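Local structure of glycoside hydrolase (Streptococcus pneumoniae serotype 4, 6ORH) at residues S354-L368 / V432-I445. The protein probably hydrolyses alpha-L-fucosidic linkages as a family 29 glycoside hydrolase, acting on host-derived carbohydrate antigens. The protein carries 2 engineered substitutions. Sequence-based numbering, arbitrary orientation.
Sequences SSWASDADLPIQLEL and VITESQALPLLTKI
Trp-356 and Leu-442 form an antiparallel hydrogen-bonded pair, as do Ile-364 and Ile-433, so the segments 354-368 and 432-445 join twice. Trp-356 N gives a nearly straight bond to Leu-442 O (2.8 Å, 173°), and Leu-442 N answers to Trp-356 O. Ser-358 N makes a weak bond to Pro-440 O. In the second pairing Ile-433 N donates to Ile-364 O (2.9 Å) and Ile-364 N returns a bond to Ile-433 O; the strand axes of 364-368 and 432-436 lie antiparallel, 165° between their N-to-C directions.

These pairings belong to different antiparallel sheets, 364-370 beside 428-436 and 356-357 beside 441-448. Packed together, the sheets form the beta-sandwich of the F5/8 type C (galactose-binding-like) domain, and each segment crosses from one to the other.

Trp-356 suits the interior because its broad indole reaches Ile-433 and Leu-366 of the other sheet. With CG anti to the backbone N (chi1 162°), the ring lies alongside Leu-442 and presents an edge to Ile-433, whose CD1 is 3.9 Å from CZ3 of Trp-356. Leu-366 CD1 lies over one ring face, and NE1, polar within this core, is satisfied by Pro-336 O. Further apolar contacts follow: Ile-364 extends its CD1 to the CG corner of the Pro-440 ring, 3.9 Å away, a compact hydrocarbon surface with no N-H to satisfy, while Leu-368 CD2 packs on Ile-445 CG2.

Leu-362, just before cis Pro-363, lays CD1 against the backbone of Glu-435 and Ser-436, its methyls adding no polar group there. Ser-354 and Thr-443, with His-346 and Asp-349, bind calcium in a structure of this protein, though no ion is modelled in this chain; the small Ser-354 hydroxyl fits close beside His-346 and hydrogen-bonds Asp-349 OD2.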
loop_
_atom_site.group_PDB
_atom_site.type_symbol
_atom_site.label_atom_id
_atom_site.label_comp_id
_atom_site.label_asym_id
_atom_site.label_seq_id
_atom_site.Cartn_x
_atom_site.Cartn_y
_atom_site.Cartn_z
ATOM N N SER A 354 1.931 -23.545 21.033
ATOM C CA SER A 354 2.829 -24.251 20.125
ATOM C C SER A 354 3.203 -23.347 18.953
ATOM O O SER A 354 2.367 -22.581 18.470
ATOM C CB SER A 354 2.269 -25.578 19.673
ATOM O OG SER A 354 1.216 -25.418 18.733
ATOM N N SER A 355 4.470 -23.437 18.520
ATOM C CA SER A 355 4.980 -22.619 17.422
ATOM C C SER A 355 5.978 -23.401 16.561
ATOM O O SER A 355 6.478 -24.451 16.970
ATOM C CB SER A 355 5.628 -21.382 17.951
ATOM O OG SER A 355 6.906 -21.719 18.440
ATOM N N TRP A 356 6.269 -22.852 15.369
ATOM C CA TRP A 356 7.175 -23.430 14.393
ATOM C C TRP A 356 8.380 -22.502 14.235
ATOM O O TRP A 356 8.242 -21.299 14.416
ATOM C CB TRP A 356 6.476 -23.619 13.035
ATOM C CG TRP A 356 7.422 -23.810 11.889
ATOM C CD1 TRP A 356 7.946 -24.988 11.429
ATOM C CD2 TRP A 356 8.006 -22.774 11.062
ATOM N NE1 TRP A 356 8.799 -24.767 10.373
ATOM C CE2 TRP A 356 8.856 -23.411 10.128
ATOM C CE3 TRP A 356 7.907 -21.372 11.032
ATOM C CZ2 TRP A 356 9.593 -22.705 9.171
ATOM C CZ3 TRP A 356 8.628 -20.679 10.070
ATOM C CH2 TRP A 356 9.452 -21.325 9.143
ATOM N N ALA A 357 9.533 -23.089 13.934
ATOM C CA ALA A 357 10.775 -22.375 13.649
ATOM C C ALA A 357 11.620 -23.249 12.737
ATOM O O ALA A 357 11.424 -24.471 12.698
ATOM C CB ALA A 357 11.516 -22.049 14.927
ATOM N N SER A 358 12.526 -22.626 11.972
ATOM C CA SER A 358 13.475 -23.349 11.140
ATOM C C SER A 358 14.756 -22.537 10.976
ATOM O O SER A 358 14.698 -21.329 10.725
ATOM C CB SER A 358 12.902 -23.668 9.796
ATOM O OG SER A 358 13.871 -24.372 9.025
ATOM N N ASP A 359 15.900 -23.220 11.090
ATOM C CA ASP A 359 17.197 -22.614 10.834
ATOM C C ASP A 359 17.676 -22.984 9.427
ATOM O O ASP A 359 18.857 -22.834 9.112
ATOM C CB ASP A 359 18.204 -23.023 11.918
ATOM C CG ASP A 359 18.411 -24.529 11.985
ATOM O OD1 ASP A 359 17.666 -25.254 11.294
ATOM O OD2 ASP A 359 19.290 -24.970 12.752
ATOM N N ALA A 360 16.768 -23.471 8.573
ATOM C CA ALA A 360 17.127 -23.848 7.212
ATOM C C ALA A 360 17.504 -22.608 6.404
ATOM O O ALA A 360 17.093 -21.502 6.755
ATOM C CB ALA A 360 15.992 -24.572 6.533
ATOM N N ASP A 361 18.253 -22.802 5.316
ATOM C CA ASP A 361 18.593 -21.700 4.420
ATOM C C ASP A 361 17.325 -21.155 3.767
ATOM O O ASP A 361 16.443 -21.920 3.379
ATOM C CB ASP A 361 19.510 -22.183 3.291
ATOM C CG ASP A 361 20.909 -22.570 3.739
ATOM O OD1 ASP A 361 21.259 -22.287 4.896
ATOM O OD2 ASP A 361 21.648 -23.152 2.905
ATOM N N LEU A 362 17.266 -19.827 3.585
ATOM C CA LEU A 362 16.145 -19.245 2.865
ATOM C C LEU A 362 16.381 -19.395 1.364
ATOM O O LEU A 362 17.539 -19.449 0.926
ATOM C CB LEU A 362 15.990 -17.769 3.261
ATOM C CG LEU A 362 15.798 -17.438 4.745
ATOM C CD1 LEU A 362 15.307 -16.018 4.872
ATOM C CD2 LEU A 362 14.805 -18.343 5.438
ATOM N N PRO A 363 15.316 -19.512 0.537
ATOM C CA PRO A 363 13.928 -19.438 1.018
ATOM C C PRO A 363 13.394 -20.667 1.752
ATOM O O PRO A 363 13.768 -21.815 1.455
ATOM C CB PRO A 363 13.126 -19.207 -0.265
ATOM C CG PRO A 363 13.938 -19.914 -1.340
ATOM C CD PRO A 363 15.383 -19.714 -0.924
ATOM N N ILE A 364 12.538 -20.409 2.752
ATOM C CA ILE A 364 11.845 -21.479 3.461
ATOM C C ILE A 364 10.416 -21.601 2.949
ATOM O O ILE A 364 9.639 -20.641 2.946
ATOM C CB ILE A 364 11.931 -21.300 4.993
ATOM C CG1 ILE A 364 13.338 -21.560 5.529
ATOM C CG2 ILE A 364 10.901 -22.198 5.699
ATOM C CD1 ILE A 364 13.570 -21.124 6.959
ATOM N N GLN A 365 10.048 -22.828 2.553
ATOM C CA GLN A 365 8.754 -23.038 1.947
ATOM C C GLN A 365 7.930 -23.953 2.844
ATOM O O GLN A 365 8.308 -25.112 3.037
ATOM C CB GLN A 365 8.943 -23.660 0.565
ATOM C CG GLN A 365 7.628 -23.980 -0.122
ATOM C CD GLN A 365 7.892 -24.268 -1.574
ATOM O OE1 GLN A 365 8.399 -23.416 -2.307
ATOM N NE2 GLN A 365 7.627 -25.499 -1.975
ATOM N N LEU A 366 6.836 -23.410 3.390
ATOM C CA LEU A 366 5.849 -24.192 4.133
ATOM C C LEU A 366 4.670 -24.463 3.204
ATOM O O LEU A 366 4.156 -23.551 2.563
ATOM C CB LEU A 366 5.383 -23.393 5.362
ATOM C CG LEU A 366 6.442 -23.175 6.434
ATOM C CD1 LEU A 366 6.039 -22.048 7.387
ATOM C CD2 LEU A 366 6.674 -24.485 7.190
ATOM N N GLU A 367 4.224 -25.729 3.111
ATOM C CA GLU A 367 3.076 -26.026 2.264
ATOM C C GLU A 367 1.962 -26.597 3.134
ATOM O O GLU A 367 2.218 -27.506 3.945
ATOM C CB GLU A 367 3.459 -27.035 1.175
ATOM C CG GLU A 367 2.319 -27.330 0.204
ATOM C CD GLU A 367 2.763 -28.095 -1.035
ATOM O OE1 GLU A 367 3.842 -27.797 -1.562
ATOM O OE2 GLU A 367 2.031 -29.011 -1.470
ATOM N N LEU A 368 0.759 -26.035 2.977
ATOM C CA LEU A 368 -0.417 -26.498 3.708
ATOM C C LEU A 368 -1.266 -27.315 2.747
ATOM O O LEU A 368 -1.483 -26.892 1.612
ATOM C CB LEU A 368 -1.262 -25.318 4.208
ATOM C CG LEU A 368 -0.746 -24.630 5.471
ATOM C CD1 LEU A 368 0.474 -23.790 5.139
ATOM C CD2 LEU A 368 -1.814 -23.740 6.085
ATOM N N VAL A 432 6.073 -18.763 1.720
ATOM C CA VAL A 432 7.498 -18.782 1.444
ATOM C C VAL A 432 8.129 -17.568 2.115
ATOM O O VAL A 432 7.829 -16.436 1.732
ATOM C CB VAL A 432 7.806 -18.812 -0.064
ATOM C CG1 VAL A 432 9.304 -18.955 -0.325
ATOM C CG2 VAL A 432 7.048 -19.925 -0.788
ATOM N N ILE A 433 9.048 -17.841 3.048
ATOM C CA ILE A 433 9.816 -16.806 3.739
ATOM C C ILE A 433 11.119 -16.599 2.963
ATOM O O ILE A 433 11.944 -17.509 2.893
ATOM C CB ILE A 433 10.062 -17.160 5.220
ATOM C CG1 ILE A 433 8.736 -17.351 5.976
ATOM C CG2 ILE A 433 10.954 -16.110 5.893
ATOM C CD1 ILE A 433 8.917 -17.902 7.364
ATOM N N THR A 434 11.356 -15.371 2.468
ATOM C CA THR A 434 12.458 -15.120 1.538
ATOM C C THR A 434 13.548 -14.239 2.146
ATOM O O THR A 434 14.693 -14.215 1.674
ATOM C CB THR A 434 11.963 -14.597 0.184
ATOM O OG1 THR A 434 11.374 -13.292 0.359
ATOM C CG2 THR A 434 10.982 -15.548 -0.468
ATOM N N GLU A 435 13.194 -13.480 3.184
ATOM C CA GLU A 435 14.194 -12.679 3.882
ATOM C C GLU A 435 13.829 -12.568 5.363
ATOM O O GLU A 435 12.660 -12.390 5.695
ATOM C CB GLU A 435 14.289 -11.278 3.254
ATOM C CG GLU A 435 15.498 -10.541 3.785
ATOM C CD GLU A 435 15.635 -9.126 3.267
ATOM O OE1 GLU A 435 15.610 -8.967 2.030
ATOM O OE2 GLU A 435 15.865 -8.201 4.105
ATOM N N SER A 436 14.817 -12.706 6.265
ATOM C CA SER A 436 14.568 -12.661 7.689
ATOM C C SER A 436 15.851 -12.269 8.406
ATOM O O SER A 436 16.943 -12.709 8.007
ATOM C CB SER A 436 14.002 -13.995 8.175
ATOM O OG SER A 436 13.592 -13.939 9.520
ATOM N N GLN A 437 15.719 -11.442 9.446
ATOM C CA GLN A 437 16.895 -10.975 10.180
ATOM C C GLN A 437 17.514 -12.064 11.043
ATOM O O GLN A 437 18.680 -11.928 11.433
ATOM C CB GLN A 437 16.563 -9.776 11.062
ATOM C CG GLN A 437 15.957 -8.613 10.270
ATOM C CD GLN A 437 15.946 -7.345 11.099
ATOM O OE1 GLN A 437 15.996 -7.356 12.328
ATOM N NE2 GLN A 437 15.949 -6.206 10.408
ATOM N N ALA A 438 16.726 -13.110 11.351
ATOM C CA ALA A 438 17.179 -14.221 12.174
ATOM C C ALA A 438 16.309 -15.421 11.824
ATOM O O ALA A 438 15.384 -15.293 11.020
ATOM C CB ALA A 438 17.069 -13.895 13.643
ATOM N N LEU A 439 16.625 -16.591 12.400
ATOM C CA LEU A 439 15.851 -17.751 11.990
ATOM C C LEU A 439 14.371 -17.493 12.272
ATOM O O LEU A 439 14.022 -17.014 13.345
ATOM C CB LEU A 439 16.390 -19.032 12.645
ATOM C CG LEU A 439 16.049 -19.280 14.110
ATOM C CD1 LEU A 439 14.701 -19.976 14.245
ATOM C CD2 LEU A 439 17.128 -20.124 14.784
ATOM N N PRO A 440 13.463 -17.747 11.299
ATOM C CA PRO A 440 12.064 -17.362 11.477
ATOM C C PRO A 440 11.303 -18.280 12.424
ATOM O O PRO A 440 11.578 -19.487 12.443
ATOM C CB PRO A 440 11.454 -17.390 10.073
ATOM C CG PRO A 440 12.409 -18.239 9.232
ATOM C CD PRO A 440 13.756 -18.198 9.929
ATOM N N LEU A 441 10.379 -17.671 13.185
ATOM C CA LEU A 441 9.358 -18.370 13.964
ATOM C C LEU A 441 7.989 -17.877 13.509
ATOM O O LEU A 441 7.782 -16.673 13.281
ATOM C CB LEU A 441 9.507 -18.075 15.457
ATOM C CG LEU A 441 10.800 -18.550 16.109
ATOM C CD1 LEU A 441 11.760 -17.377 16.221
ATOM C CD2 LEU A 441 10.513 -19.120 17.495
ATOM N N LEU A 442 7.020 -18.798 13.467
ATOM C CA LEU A 442 5.631 -18.401 13.293
ATOM C C LEU A 442 4.820 -19.208 14.300
ATOM O O LEU A 442 5.163 -20.372 14.549
ATOM C CB LEU A 442 5.139 -18.727 11.881
ATOM C CG LEU A 442 5.705 -17.911 10.715
ATOM C CD1 LEU A 442 5.193 -18.509 9.415
ATOM C CD2 LEU A 442 5.263 -16.448 10.831
ATOM N N THR A 443 3.754 -18.602 14.835
ATOM C CA THR A 443 2.927 -19.268 15.833
ATOM C C THR A 443 1.650 -19.835 15.224
ATOM O O THR A 443 1.000 -20.682 15.847
ATOM C CB THR A 443 2.556 -18.328 16.984
ATOM O OG1 THR A 443 1.735 -17.245 16.515
ATOM C CG2 THR A 443 3.780 -17.798 17.700
ATOM N N LYS A 444 1.298 -19.392 14.025
ATOM C CA LYS A 444 -0.024 -19.650 13.477
ATOM C C LYS A 444 -0.043 -19.265 11.999
ATOM O O LYS A 444 0.566 -18.252 11.588
ATOM C CB LYS A 444 -1.031 -18.741 14.191
ATOM C CG LYS A 444 -2.508 -18.932 13.863
ATOM C CD LYS A 444 -3.260 -17.811 14.567
ATOM C CE LYS A 444 -4.600 -17.480 13.971
ATOM N NZ LYS A 444 -5.243 -16.418 14.756
ATOM N N ILE A 445 -0.728 -20.095 11.196
ATOM C CA ILE A 445 -1.189 -19.721 9.869
ATOM C C ILE A 445 -2.685 -20.034 9.827
ATOM O O ILE A 445 -3.073 -21.155 10.175
ATOM C CB ILE A 445 -0.444 -20.460 8.735
ATOM C CG1 ILE A 445 1.057 -20.146 8.712
ATOM C CG2 ILE A 445 -1.081 -20.152 7.386
ATOM C CD1 ILE A 445 1.873 -21.180 7.982
#